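Local coordinates for uncharacterized protein (Kribbella flavida, PDB 4LMI), which is of unknown function but carries a SnoaL-like domain of the NTF2 clan and may be a ketosteroid isomerase-like enzyme, at residues B[5-10]-B[72-77]; B[40-45]-B[109-114]; B[31-36]-B[103-108]. All coordinates share one frame; numbering follows the deposited sequence. Where two conformers were deposited one is given.

Interactions 2 and 3 both use strand 104-111 of the mixed sheet, at opposite ends, and pair it in parallel with strands 37-41 and 33-34, which follow each other in the chain. Their centres lie about 19 Å apart. Interaction 2 is the buried one: its backbone pairing is extended by a glutamine amide and a three-bonded water. Interaction 3 is partly buried, with leucine and valine packing at one end and water bridges at the other. Interaction 1, also partly buried, adds no strand pairing. There two threonine hydroxyls tie helix 6-22 to the turn after strand 65-75, an outermost strand of the same sheet. Interactions 1 and 2 both touch the second subunit; interaction 3 does not.

Interaction 1: residues B[5-10]-B[72-77]; sequences TDTEQT and LLADGP
The first turn of helix 6-22 packs on the end of strand 65-75 and on the tight turn leading into strand 78-87, in an NTF2-like alpha+beta fold. The torsions of G76 (phi 60°, psi -126°) and of P77 identify a type II' beta turn, in which a CB on G76 would collide with P77 CD. T7 carries one of two polar links. Its CB stands 3.8 Å from G76 N; beyond it the side chain divides. OG1, anti to the carbonyl carbon, accepts from G76 N at 2.9 Å, with an N-H...O angle of 154°. CG2, anti to the backbone N, lies 3.3 Å from A74 O. An alanine here would remove both branches, and would probably cost G76 N its hydroxyl acceptor and loosen the packing over A74. T5 caps the helix, its OG1 taking the N-H of E8. Across the dimer D75 forms a salt bridge with R11 of the second subunit. One turn after T7 comes T10, which uses the same torsion to deal with the other end of the glycine: T10 OG1 donates to G76 O at 2.7 Å, in the carbonyl plane and on a lone pair.

Interaction 2: residues B[40-45]-B[109-114]; sequences ELPQTS and TDFWPE
Strands 37-41 and 104-111 run parallel here, with E40 bridged to T109, and the D110 N-H points nearly along the C=O axis of E40, at 2.9 Å from D110 N to E40 O. From this bridge the side chains sort into pairs. E40 and T109 lie alongside each other on one face of the sheet, the E40 carboxylate being bound by R38. L41 and D110 also run side by side. L41 then crosses W112 obliquely, so that its CD2 sits in the plane of the indole at the edge, 3.6 Å from W112 CD1. P42 is set at about a right angle to F111, with its CG 3.9 Å from F111 CE1, and its ring also rests on the T109 methyl.

Q43 does the polar work. Its extended chain lays the amide along the backbone of W112 and binds it twice. W112 N donates to Q43 OE1 at 2.6 Å, almost straight (176°) and on a lone pair. Q43 NE2 meets W112 O at 3.2 Å from above the carbonyl plane, 75° out of it, and also donates to E114 O of the second subunit. One water accepts from Q43 N and donates to Q43 OE1 and D110 O, so two bonds grip OE1 and hold the amide's rotation.

Next to L41, W112 NE1 donates to D110 OD2 at 3.0 Å, from above the carboxylate plane; Y39 OH binds the same oxygen. The indole packs on V83 and L85, and a bound buffer molecule (HEPES) lies about 4 Å from it, which is consistent with a pocket in the curved sheet of an NTF2-like fold.

Interaction 3: residues B[31-36]-B[103-108]; sequences ALLAED and GLVSRV
Among the direct bonds between 31-36 and 103-108, L32 O is the best held, with one strong grip and one weak. V105 N donates to L32 O at 2.8 Å with a nearly straight N-H...O angle of 174°, in the carbonyl plane. The weaker grip is a CA-H...O contact from L104 CA, 3.5 Å from L32 O. The next bond runs the other way, from A34 N to V105 O at 2.9 Å, though here the donor stands 37° above the carbonyl plane. Together the two bonds flank L33, which bridges V105 in parallel and joins the short strand 33-34 to strand 104-111.

Around this pairing the aliphatic groups divide. L33 and V105 lie side by side, pointing the same way, with L33 CD2 4.1 Å from V105 CB. L32 is alongside V105 too; its CG takes the crowded place between N and carbonyl carbon (chi1 51°), and its side chain packs on L13, Y17 and T20 of helix 6-22, while L33 packs on Y54 of helix 51-59. L104 lies at the partly exposed margin of the pairing: its CB approaches A34 N, and its CD2 comes 3.4 Å from A31 O.

The chain then turns a corner at E35 and D36 before strand 37-41, and here water takes over. One water donates to D36 O and S106 O, 2.8 Å from each. A second donates to D36 OD1 and is hydrogen-bonded to S106 OG. S106 forms a classic beta bulge with R107, both facing E99 on strand 90-101.

Direct backbone bonds thus fix the register of 33-34 on 104-111, whereas the corner, where D36 and S106 are linked through solvent, is likely to be the more adaptable end.

Interaction 1: residues B[5-10]-B[72-77]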
loop_
_atom_site.group_PDB
_atom_site.type_symbol
_atom_site.label_atom_id
_atom_site.label_comp_id
_atom_site.label_asym_id
_atom_site.label_seq_id
_atom_site.Cartn_x
_atom_site.Cartn_y
_atom_site.Cartn_z
ATOM N N THR B 5 11.251 16.621 -13.282
ATOM C CA THR B 5 11.011 16.723 -11.852
ATOM C C THR B 5 11.459 15.433 -11.162
ATOM O O THR B 5 11.549 14.363 -11.802
ATOM C CB THR B 5 9.516 16.950 -11.555
ATOM O OG1 THR B 5 8.765 15.813 -11.998
ATOM C CG2 THR B 5 8.995 18.211 -12.259
ATOM N N ASP B 6 11.756 15.564 -9.870
ATOM C CA ASP B 6 12.004 14.447 -8.965
ATOM C C ASP B 6 10.924 13.379 -9.145
ATOM O O ASP B 6 11.218 12.191 -9.306
ATOM C CB ASP B 6 11.987 14.971 -7.525
ATOM C CG ASP B 6 12.643 14.023 -6.546
ATOM O OD1 ASP B 6 13.391 13.137 -6.997
ATOM O OD2 ASP B 6 12.423 14.179 -5.323
ATOM N N THR B 7 9.674 13.832 -9.137
ATOM C CA THR B 7 8.484 12.977 -9.253
ATOM C C THR B 7 8.512 12.131 -10.525
ATOM O O THR B 7 8.312 10.913 -10.465
ATOM C CB THR B 7 7.184 13.803 -9.175
ATOM O OG1 THR B 7 7.143 14.484 -7.914
ATOM C CG2 THR B 7 5.931 12.903 -9.315
ATOM N N GLU B 8 8.790 12.754 -11.668
ATOM C CA GLU B 8 8.792 11.989 -12.914
ATOM C C GLU B 8 9.974 11.016 -13.007
ATOM O O GLU B 8 9.841 9.916 -13.557
ATOM C CB GLU B 8 8.645 12.896 -14.145
ATOM C CG GLU B 8 7.301 13.634 -14.201
ATOM C CD GLU B 8 6.092 12.741 -13.915
ATOM O OE1 GLU B 8 5.950 11.684 -14.565
ATOM O OE2 GLU B 8 5.272 13.102 -13.035
ATOM N N GLN B 9 11.111 11.403 -12.424
ATOM C CA GLN B 9 12.267 10.509 -12.318
ATOM C C GLN B 9 11.916 9.264 -11.501
ATOM O O GLN B 9 12.199 8.134 -11.910
ATOM C CB GLN B 9 13.458 11.247 -11.703
ATOM C CG GLN B 9 14.710 10.397 -11.546
ATOM C CD GLN B 9 15.975 11.221 -11.397
ATOM O OE1 GLN B 9 15.927 12.452 -11.309
ATOM N NE2 GLN B 9 17.118 10.545 -11.377
ATOM N N THR B 10 11.279 9.482 -10.356
ATOM C CA THR B 10 10.814 8.391 -9.501
ATOM C C THR B 10 9.810 7.494 -10.222
ATOM O O THR B 10 9.895 6.259 -10.129
ATOM C CB THR B 10 10.200 8.964 -8.213
ATOM O OG1 THR B 10 11.242 9.602 -7.468
ATOM C CG2 THR B 10 9.555 7.872 -7.352
ATOM N N LEU B 72 0.413 2.756 -9.860
ATOM C CA LEU B 72 1.751 3.293 -9.652
ATOM C C LEU B 72 1.668 4.788 -9.366
ATOM O O LEU B 72 1.367 5.587 -10.255
ATOM C CB LEU B 72 2.659 2.999 -10.857
ATOM C CG LEU B 72 4.182 3.096 -10.656
ATOM C CD1 LEU B 72 4.922 2.347 -11.754
ATOM C CD2 LEU B 72 4.676 4.539 -10.579
ATOM N N LEU B 73 1.927 5.160 -8.114
ATOM C CA LEU B 73 1.944 6.566 -7.720
ATOM C C LEU B 73 3.370 7.015 -7.450
ATOM O O LEU B 73 4.146 6.278 -6.842
ATOM C CB LEU B 73 1.081 6.797 -6.476
ATOM C CG LEU B 73 -0.443 6.737 -6.624
ATOM C CD1 LEU B 73 -0.948 5.313 -6.833
ATOM C CD2 LEU B 73 -1.087 7.346 -5.387
ATOM N N ALA B 74 3.707 8.215 -7.918
ATOM C CA ALA B 74 5.008 8.836 -7.650
ATOM C C ALA B 74 4.790 10.221 -7.052
ATOM O O ALA B 74 3.910 10.963 -7.492
ATOM C CB ALA B 74 5.829 8.935 -8.931
ATOM N N ASP B 75 5.594 10.560 -6.050
ATOM C CA ASP B 75 5.459 11.814 -5.311
ATOM C C ASP B 75 6.844 12.151 -4.776
ATOM O O ASP B 75 7.284 11.574 -3.779
ATOM C CB ASP B 75 4.446 11.623 -4.170
ATOM C CG ASP B 75 4.262 12.863 -3.290
ATOM O OD1 ASP B 75 4.813 13.952 -3.580
ATOM O OD2 ASP B 75 3.535 12.737 -2.280
ATOM N N GLY B 76 7.541 13.066 -5.448
ATOM C CA GLY B 76 8.923 13.391 -5.069
ATOM C C GLY B 76 9.808 12.154 -5.163
ATOM O O GLY B 76 9.823 11.486 -6.200
ATOM N N PRO B 77 10.524 11.814 -4.074
ATOM C CA PRO B 77 11.408 10.645 -4.093
ATOM C C PRO B 77 10.667 9.331 -3.809
ATOM O O PRO B 77 11.296 8.270 -3.761
ATOM C CB PRO B 77 12.389 10.947 -2.953
ATOM C CG PRO B 77 11.555 11.697 -1.961
ATOM C CD PRO B 77 10.557 12.500 -2.767
#

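Interaction 2: residues B[40-45]-B[109-114]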
loop_
_atom_site.group_PDB
_atom_site.type_symbol
_atom_site.label_atom_id
_atom_site.label_comp_id
_atom_site.label_asym_id
_atom_site.label_seq_id
_atom_site.Cartn_x
_atom_site.Cartn_y
_atom_site.Cartn_z
ATOM N N GLU B 40 12.490 -4.025 3.586
ATOM C CA GLU B 40 11.736 -4.484 4.745
ATOM C C GLU B 40 10.495 -5.231 4.305
ATOM O O GLU B 40 9.849 -4.852 3.318
ATOM C CB GLU B 40 11.285 -3.306 5.602
ATOM C CG GLU B 40 12.373 -2.539 6.334
ATOM C CD GLU B 40 11.770 -1.406 7.144
ATOM O OE1 GLU B 40 10.686 -0.927 6.761
ATOM O OE2 GLU B 40 12.355 -0.992 8.156
ATOM N N LEU B 41 10.181 -6.291 5.048
ATOM C CA LEU B 41 8.889 -6.956 5.007
ATOM C C LEU B 41 8.278 -6.798 6.394
ATOM O O LEU B 41 8.508 -7.647 7.263
ATOM C CB LEU B 41 9.068 -8.444 4.703
ATOM C CG LEU B 41 9.170 -8.936 3.264
ATOM C CD1 LEU B 41 9.780 -10.333 3.229
ATOM C CD2 LEU B 41 7.797 -8.929 2.602
ATOM N N PRO B 42 7.527 -5.700 6.629
ATOM C CA PRO B 42 7.029 -5.434 7.985
ATOM C C PRO B 42 6.170 -6.543 8.594
ATOM O O PRO B 42 6.239 -6.769 9.809
ATOM C CB PRO B 42 6.218 -4.148 7.811
ATOM C CG PRO B 42 6.928 -3.441 6.700
ATOM C CD PRO B 42 7.328 -4.534 5.745
ATOM N N GLN B 43 5.388 -7.235 7.761
ATOM C CA GLN B 43 4.512 -8.317 8.231
ATOM C C GLN B 43 5.287 -9.440 8.926
ATOM O O GLN B 43 4.786 -10.061 9.865
ATOM C CB GLN B 43 3.715 -8.909 7.068
ATOM C CG GLN B 43 2.542 -8.076 6.577
ATOM C CD GLN B 43 2.098 -8.522 5.199
ATOM O OE1 GLN B 43 2.689 -8.127 4.194
ATOM N NE2 GLN B 43 1.065 -9.366 5.141
ATOM N N THR B 44 6.510 -9.687 8.464
ATOM C CA THR B 44 7.316 -10.800 8.957
ATOM C C THR B 44 8.476 -10.348 9.836
ATOM O O THR B 44 9.284 -11.175 10.264
ATOM C CB THR B 44 7.934 -11.597 7.792
ATOM O OG1 THR B 44 8.748 -10.723 6.998
ATOM C CG2 THR B 44 6.864 -12.218 6.920
ATOM N N SER B 45 8.562 -9.043 10.095
ATOM C CA SER B 45 9.731 -8.448 10.748
ATOM C C SER B 45 11.037 -8.969 10.144
ATOM O O SER B 45 11.895 -9.514 10.844
ATOM C CB SER B 45 9.690 -8.652 12.266
ATOM O OG SER B 45 8.585 -7.963 12.817
ATOM N N THR B 109 9.861 -1.210 0.805
ATOM C CA THR B 109 9.050 -1.775 1.880
ATOM C C THR B 109 7.872 -2.495 1.244
ATOM O O THR B 109 7.029 -1.862 0.602
ATOM C CB THR B 109 8.599 -0.692 2.886
ATOM O OG1 THR B 109 9.758 -0.049 3.425
ATOM C CG2 THR B 109 7.809 -1.298 4.039
ATOM N N ASP B 110 7.854 -3.819 1.417
ATOM C CA ASP B 110 6.891 -4.726 0.787
ATOM C C ASP B 110 5.782 -5.077 1.759
ATOM O O ASP B 110 6.060 -5.436 2.909
ATOM C CB ASP B 110 7.581 -6.051 0.427
ATOM C CG ASP B 110 8.152 -6.090 -0.990
ATOM O OD1 ASP B 110 8.416 -5.036 -1.606
ATOM O OD2 ASP B 110 8.368 -7.224 -1.482
ATOM N N PHE B 111 4.538 -4.989 1.287
ATOM C CA PHE B 111 3.379 -5.565 1.965
ATOM C C PHE B 111 2.734 -6.585 1.041
ATOM O O PHE B 111 2.591 -6.332 -0.160
ATOM C CB PHE B 111 2.350 -4.483 2.308
ATOM C CG PHE B 111 2.828 -3.493 3.327
ATOM C CD1 PHE B 111 2.738 -3.783 4.690
ATOM C CD2 PHE B 111 3.361 -2.265 2.930
ATOM C CE1 PHE B 111 3.174 -2.869 5.640
ATOM C CE2 PHE B 111 3.799 -1.347 3.877
ATOM C CZ PHE B 111 3.706 -1.652 5.234
ATOM N N TRP B 112 2.346 -7.730 1.600
ATOM C CA TRP B 112 1.683 -8.780 0.827
ATOM C C TRP B 112 0.384 -9.170 1.470
ATOM O O TRP B 112 0.306 -10.211 2.123
ATOM C CB TRP B 112 2.619 -9.973 0.639
ATOM C CG TRP B 112 3.825 -9.565 -0.162
ATOM C CD1 TRP B 112 5.095 -9.238 0.307
ATOM C CD2 TRP B 112 3.883 -9.350 -1.611
ATOM N NE1 TRP B 112 5.918 -8.871 -0.730
ATOM C CE2 TRP B 112 5.254 -8.914 -1.906
ATOM C CE3 TRP B 112 2.978 -9.485 -2.658
ATOM C CZ2 TRP B 112 5.674 -8.636 -3.201
ATOM C CZ3 TRP B 112 3.411 -9.194 -3.957
ATOM C CH2 TRP B 112 4.728 -8.781 -4.219
ATOM N N PRO B 113 -0.655 -8.323 1.313
ATOM C CA PRO B 113 -1.942 -8.643 1.922
ATOM C C PRO B 113 -2.527 -9.897 1.297
ATOM O O PRO B 113 -2.392 -10.106 0.086
ATOM C CB PRO B 113 -2.809 -7.421 1.592
ATOM C CG PRO B 113 -2.139 -6.760 0.430
ATOM C CD PRO B 113 -0.679 -7.012 0.637
ATOM N N GLU B 114 -3.136 -10.729 2.134
ATOM C CA GLU B 114 -3.794 -11.960 1.687
ATOM C C GLU B 114 -5.272 -11.910 2.022
ATOM O O GLU B 114 -5.679 -11.176 2.922
ATOM C CB GLU B 114 -3.147 -13.181 2.343
ATOM C CG GLU B 114 -1.683 -13.341 1.972
ATOM C CD GLU B 114 -1.050 -14.586 2.540
ATOM O OE1 GLU B 114 -0.832 -14.637 3.766
ATOM O OE2 GLU B 114 -0.753 -15.507 1.752
HETATM O O HOH W 1 5.255 -7.051 4.879
#

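Interaction 3: residues B[31-36]-B[103-108]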
loop_
_atom_site.group_PDB
_atom_site.type_symbol
_atom_site.label_atom_id
_atom_site.label_comp_id
_atom_site.label_asym_id
_atom_site.label_seq_id
_atom_site.Cartn_x
_atom_site.Cartn_y
_atom_site.Cartn_z
ATOM N N ALA B 31 21.428 -2.718 -11.153
ATOM C CA ALA B 31 21.944 -1.381 -11.495
ATOM C C ALA B 31 21.033 -0.225 -11.070
ATOM O O ALA B 31 21.485 0.914 -10.977
ATOM C CB ALA B 31 22.276 -1.284 -12.982
ATOM N N LEU B 32 19.757 -0.503 -10.816
ATOM C CA LEU B 32 18.873 0.549 -10.320
ATOM C C LEU B 32 18.764 0.603 -8.791
ATOM O O LEU B 32 18.067 1.462 -8.252
ATOM C CB LEU B 32 17.490 0.496 -10.984
ATOM C CG LEU B 32 16.709 -0.806 -11.021
ATOM C CD1 LEU B 32 16.040 -1.074 -9.675
ATOM C CD2 LEU B 32 15.678 -0.750 -12.141
ATOM N N LEU B 33 19.459 -0.301 -8.103
ATOM C CA LEU B 33 19.446 -0.327 -6.640
ATOM C C LEU B 33 20.659 0.392 -6.080
ATOM O O LEU B 33 21.768 0.222 -6.588
ATOM C CB LEU B 33 19.460 -1.765 -6.126
ATOM C CG LEU B 33 18.385 -2.733 -6.615
ATOM C CD1 LEU B 33 18.751 -4.148 -6.193
ATOM C CD2 LEU B 33 17.006 -2.333 -6.104
ATOM N N ALA B 34 20.451 1.181 -5.027
ATOM C CA ALA B 34 21.562 1.776 -4.280
ATOM C C ALA B 34 22.423 0.672 -3.670
ATOM O O ALA B 34 21.905 -0.376 -3.274
ATOM C CB ALA B 34 21.030 2.691 -3.187
ATOM N N GLU B 35 23.732 0.894 -3.586
ATOM C CA GLU B 35 24.602 -0.113 -2.974
ATOM C C GLU B 35 24.120 -0.457 -1.557
ATOM O O GLU B 35 24.231 -1.606 -1.129
ATOM C CB GLU B 35 26.078 0.317 -2.979
ATOM C CG GLU B 35 27.031 -0.837 -2.696
ATOM C CD GLU B 35 28.467 -0.564 -3.101
ATOM O OE1 GLU B 35 28.927 0.593 -2.980
ATOM O OE2 GLU B 35 29.143 -1.522 -3.536
ATOM N N ASP B 36 23.556 0.527 -0.857
ATOM C CA ASP B 36 23.070 0.317 0.509
ATOM C C ASP B 36 21.546 0.240 0.605
ATOM O O ASP B 36 20.963 0.629 1.623
ATOM C CB ASP B 36 23.612 1.407 1.444
ATOM C CG ASP B 36 23.081 2.799 1.110
ATOM O OD1 ASP B 36 22.391 2.971 0.078
ATOM O OD2 ASP B 36 23.359 3.730 1.893
ATOM N N GLY B 103 18.766 8.979 -7.951
ATOM C CA GLY B 103 18.351 8.176 -9.105
ATOM C C GLY B 103 18.427 6.667 -8.928
ATOM O O GLY B 103 18.362 5.915 -9.908
ATOM N N LEU B 104 18.571 6.224 -7.682
ATOM C CA LEU B 104 18.624 4.803 -7.347
ATOM C C LEU B 104 17.615 4.480 -6.256
ATOM O O LEU B 104 17.303 5.331 -5.417
ATOM C CB LEU B 104 20.033 4.402 -6.873
ATOM C CG LEU B 104 21.201 4.584 -7.851
ATOM C CD1 LEU B 104 22.536 4.348 -7.158
ATOM C CD2 LEU B 104 21.050 3.675 -9.066
ATOM N N VAL B 105 17.122 3.243 -6.268
ATOM C CA VAL B 105 16.190 2.763 -5.249
ATOM C C VAL B 105 16.958 2.563 -3.939
ATOM O O VAL B 105 17.853 1.713 -3.849
ATOM C CB VAL B 105 15.492 1.462 -5.708
ATOM C CG1 VAL B 105 14.673 0.833 -4.585
ATOM C CG2 VAL B 105 14.609 1.736 -6.918
ATOM N N SER B 106 16.584 3.353 -2.936
ATOM C CA SER B 106 17.263 3.379 -1.647
ATOM C C SER B 106 16.541 2.546 -0.580
ATOM O O SER B 106 17.179 1.954 0.289
ATOM C CB SER B 106 17.403 4.830 -1.187
ATOM O OG SER B 106 17.960 4.917 0.104
ATOM N N ARG B 107 15.212 2.513 -0.645
ATOM C CA ARG B 107 14.403 1.749 0.303
ATOM C C ARG B 107 13.290 1.035 -0.435
ATOM O O ARG B 107 12.708 1.587 -1.377
ATOM C CB ARG B 107 13.810 2.654 1.386
ATOM C CG ARG B 107 14.856 3.350 2.244
ATOM C CD ARG B 107 14.247 4.201 3.342
ATOM N NE ARG B 107 15.296 4.956 4.023
ATOM C CZ ARG B 107 15.916 4.557 5.133
ATOM N NH1 ARG B 107 15.587 3.412 5.717
ATOM N NH2 ARG B 107 16.863 5.316 5.665
ATOM N N VAL B 108 13.013 -0.194 -0.014
ATOM C CA VAL B 108 11.885 -0.971 -0.529
ATOM C C VAL B 108 11.154 -1.499 0.693
ATOM O O VAL B 108 11.764 -2.141 1.538
ATOM C CB VAL B 108 12.354 -2.166 -1.403
ATOM C CG1 VAL B 108 11.177 -3.025 -1.861
ATOM C CG2 VAL B 108 13.157 -1.692 -2.609
HETATM O O HOH W 2 19.160 2.724 2.130
HETATM O O HOH W 3 20.660 5.042 -0.650
#